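Local atomic coordinates of phosphonopyruvate hydrolase (Variovorax sp., PDB entry 2HJP), a protein that hydrolyses phosphonopyruvate to pyruvate and phosphate, cleaving its carbon-phosphorus bond with the help of a divalent metal ion such as magnesium, cobalt or manganese. Residues A[105-110]-A[150-155]. Numbering follows the deposited sequence.
Sequences SAIVME and FVVIAR. With PPR (phosphonopyruvate), chain G.
S105 O accepts the amide of V151, the first of five backbone hydrogen bonds that pair strands 106-110 and 151-155 in parallel; the last runs from R155 N to M109 O (2.8 Å). Apolar packing fills both sides of the pair. On the side of A106, V108 and I153, the small A106 leaves room for I153, whose CD1 lies 4.0 Å from A106 CB and also meets V108 CG2. On the other side, I107 CG2 approaches F150 CZ at 3.7 Å, while I107 CD1 lies beside V152 CG1; helix 89-102 covers I107 and F150, and helix 131-144 covers V152. Branched I107 and V152 and the aromatic F150 suit this buried layer between the barrel and its helices.

The charged contact sits at the C-terminal ends of the two strands. E110 and R155 run side by side, the E110 CB against R155 CG. E110 OE2 stands over one guanidinium face, 3.5 Å from R155 NE; this salt bridge is purely electrostatic, since the oxygen lies well above the plane and not in line with an N-H. NE has a second acidic partner in E157. With CG anti to the backbone N (chi1 164°) and the chain then extended to NE, R155 reaches phosphonopyruvate: NH1 and NH2 both bond phosphonate O1P, NH2 at 3.0 Å, and NH1 makes a weak bond to O2. An alanine here would probably leave phosphonate O1P without its two N-H partners from this residue, and E110 and E157 without the positive charge they share. Strands 106-110 and 151-156 are neighbours in the closed eight-stranded TIM barrel, and the second presents substrate-binding R155 at its C-terminal end, where this superfamily places the active site.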
loop_
_atom_site.group_PDB
_atom_site.type_symbol
_atom_site.label_atom_id
_atom_site.label_comp_id
_atom_site.label_asym_id
_atom_site.label_seq_id
_atom_site.Cartn_x
_atom_site.Cartn_y
_atom_site.Cartn_z
ATOM N N SER A 105 -14.598 14.987 0.618
ATOM C CA SER A 105 -15.159 16.331 0.439
ATOM C C SER A 105 -14.909 17.213 1.709
ATOM O O SER A 105 -15.072 18.459 1.660
ATOM C CB SER A 105 -16.651 16.259 0.110
ATOM O OG SER A 105 -16.867 15.864 -1.261
ATOM N N ALA A 106 -14.440 16.569 2.788
ATOM C CA ALA A 106 -14.150 17.248 4.066
ATOM C C ALA A 106 -13.214 16.395 4.879
ATOM O O ALA A 106 -13.098 15.168 4.631
ATOM C CB ALA A 106 -15.448 17.405 4.868
ATOM N N ILE A 107 -12.568 17.046 5.852
ATOM C CA ILE A 107 -11.740 16.359 6.817
ATOM C C ILE A 107 -12.195 16.968 8.140
ATOM O O ILE A 107 -12.723 18.071 8.187
ATOM C CB ILE A 107 -10.226 16.560 6.628
ATOM C CG1 ILE A 107 -9.823 18.046 6.439
ATOM C CG2 ILE A 107 -9.827 15.769 5.403
ATOM C CD1 ILE A 107 -9.826 18.876 7.710
ATOM N N VAL A 108 -12.080 16.160 9.184
ATOM C CA VAL A 108 -12.378 16.514 10.579
ATOM C C VAL A 108 -11.017 16.277 11.275
ATOM O O VAL A 108 -10.446 15.186 11.226
ATOM C CB VAL A 108 -13.446 15.602 11.218
ATOM C CG1 VAL A 108 -13.584 15.908 12.802
ATOM C CG2 VAL A 108 -14.760 15.856 10.530
ATOM N N MET A 109 -10.535 17.310 11.966
ATOM C CA MET A 109 -9.262 17.281 12.685
ATOM C C MET A 109 -9.555 17.814 14.116
ATOM O O MET A 109 -10.202 18.843 14.272
ATOM C CB MET A 109 -8.234 18.185 11.975
ATOM C CG MET A 109 -6.896 18.126 12.600
ATOM S SD MET A 109 -5.617 18.988 11.691
ATOM C CE MET A 109 -6.379 20.591 11.379
ATOM N N GLU A 110 -9.128 17.082 15.133
ATOM C CA GLU A 110 -9.388 17.457 16.553
ATOM C C GLU A 110 -8.200 18.102 17.232
ATOM O O GLU A 110 -7.032 17.932 16.811
ATOM C CB GLU A 110 -9.797 16.193 17.339
ATOM C CG GLU A 110 -8.652 15.150 17.339
ATOM C CD GLU A 110 -9.181 13.701 17.288
ATOM O OE1 GLU A 110 -8.549 12.835 17.897
ATOM O OE2 GLU A 110 -10.232 13.451 16.648
ATOM N N PHE A 150 -14.062 22.361 -0.674
ATOM C CA PHE A 150 -13.651 21.273 0.229
ATOM C C PHE A 150 -13.791 21.866 1.641
ATOM O O PHE A 150 -13.355 22.969 1.868
ATOM C CB PHE A 150 -12.186 20.958 -0.018
ATOM C CG PHE A 150 -11.594 19.936 0.927
ATOM C CD1 PHE A 150 -11.654 18.549 0.620
ATOM C CD2 PHE A 150 -10.865 20.347 2.045
ATOM C CE1 PHE A 150 -10.972 17.595 1.426
ATOM C CE2 PHE A 150 -10.187 19.403 2.843
ATOM C CZ PHE A 150 -10.246 18.031 2.523
ATOM N N VAL A 151 -14.308 21.086 2.579
ATOM C CA VAL A 151 -14.638 21.545 3.910
ATOM C C VAL A 151 -13.708 21.149 5.023
ATOM O O VAL A 151 -13.412 19.977 5.181
ATOM C CB VAL A 151 -16.086 21.007 4.238
ATOM C CG1 VAL A 151 -16.484 21.293 5.646
ATOM C CG2 VAL A 151 -17.046 21.605 3.227
ATOM N N VAL A 152 -13.293 22.125 5.831
ATOM C CA VAL A 152 -12.426 21.816 6.941
ATOM C C VAL A 152 -13.194 21.985 8.244
ATOM O O VAL A 152 -13.628 23.084 8.593
ATOM C CB VAL A 152 -11.221 22.751 6.909
ATOM C CG1 VAL A 152 -10.379 22.565 8.185
ATOM C CG2 VAL A 152 -10.453 22.535 5.605
ATOM N N ILE A 153 -13.326 20.882 8.970
ATOM C CA ILE A 153 -14.077 20.808 10.212
ATOM C C ILE A 153 -13.147 20.643 11.370
ATOM O O ILE A 153 -12.330 19.722 11.397
ATOM C CB ILE A 153 -15.075 19.585 10.170
ATOM C CG1 ILE A 153 -15.997 19.726 8.931
ATOM C CG2 ILE A 153 -15.980 19.509 11.458
ATOM C CD1 ILE A 153 -16.759 18.460 8.551
ATOM N N ALA A 154 -13.266 21.560 12.340
ATOM C CA ALA A 154 -12.433 21.489 13.522
ATOM C C ALA A 154 -13.248 20.849 14.645
ATOM O O ALA A 154 -14.357 21.294 15.001
ATOM C CB ALA A 154 -12.004 22.895 13.943
ATOM N N ARG A 155 -12.648 19.852 15.245
ATOM C CA ARG A 155 -13.281 19.176 16.345
ATOM C C ARG A 155 -12.709 19.628 17.665
ATOM O O ARG A 155 -11.488 19.582 17.897
ATOM C CB ARG A 155 -13.154 17.669 16.129
ATOM C CG ARG A 155 -13.420 16.825 17.362
ATOM C CD ARG A 155 -13.433 15.305 16.999
ATOM N NE ARG A 155 -13.220 14.480 18.189
ATOM C CZ ARG A 155 -13.398 13.158 18.274
ATOM N NH1 ARG A 155 -13.824 12.480 17.226
ATOM N NH2 ARG A 155 -13.091 12.504 19.403
HETATM C C1 PPR G . -14.568 8.267 14.846
HETATM O O1 PPR G . -15.686 7.753 14.428
HETATM O "O2'" PPR G . -13.477 7.828 14.598
HETATM C C2 PPR G . -14.735 9.504 15.676
HETATM C C3 PPR G . -15.754 9.820 16.528
HETATM O O2 PPR G . -13.723 10.362 15.534
HETATM P P PPR G . -15.392 9.038 18.173
HETATM O O1P PPR G . -14.085 9.737 18.643
HETATM O O2P PPR G . -15.234 7.518 17.903
HETATM O O3P PPR G . -16.513 9.423 19.019
#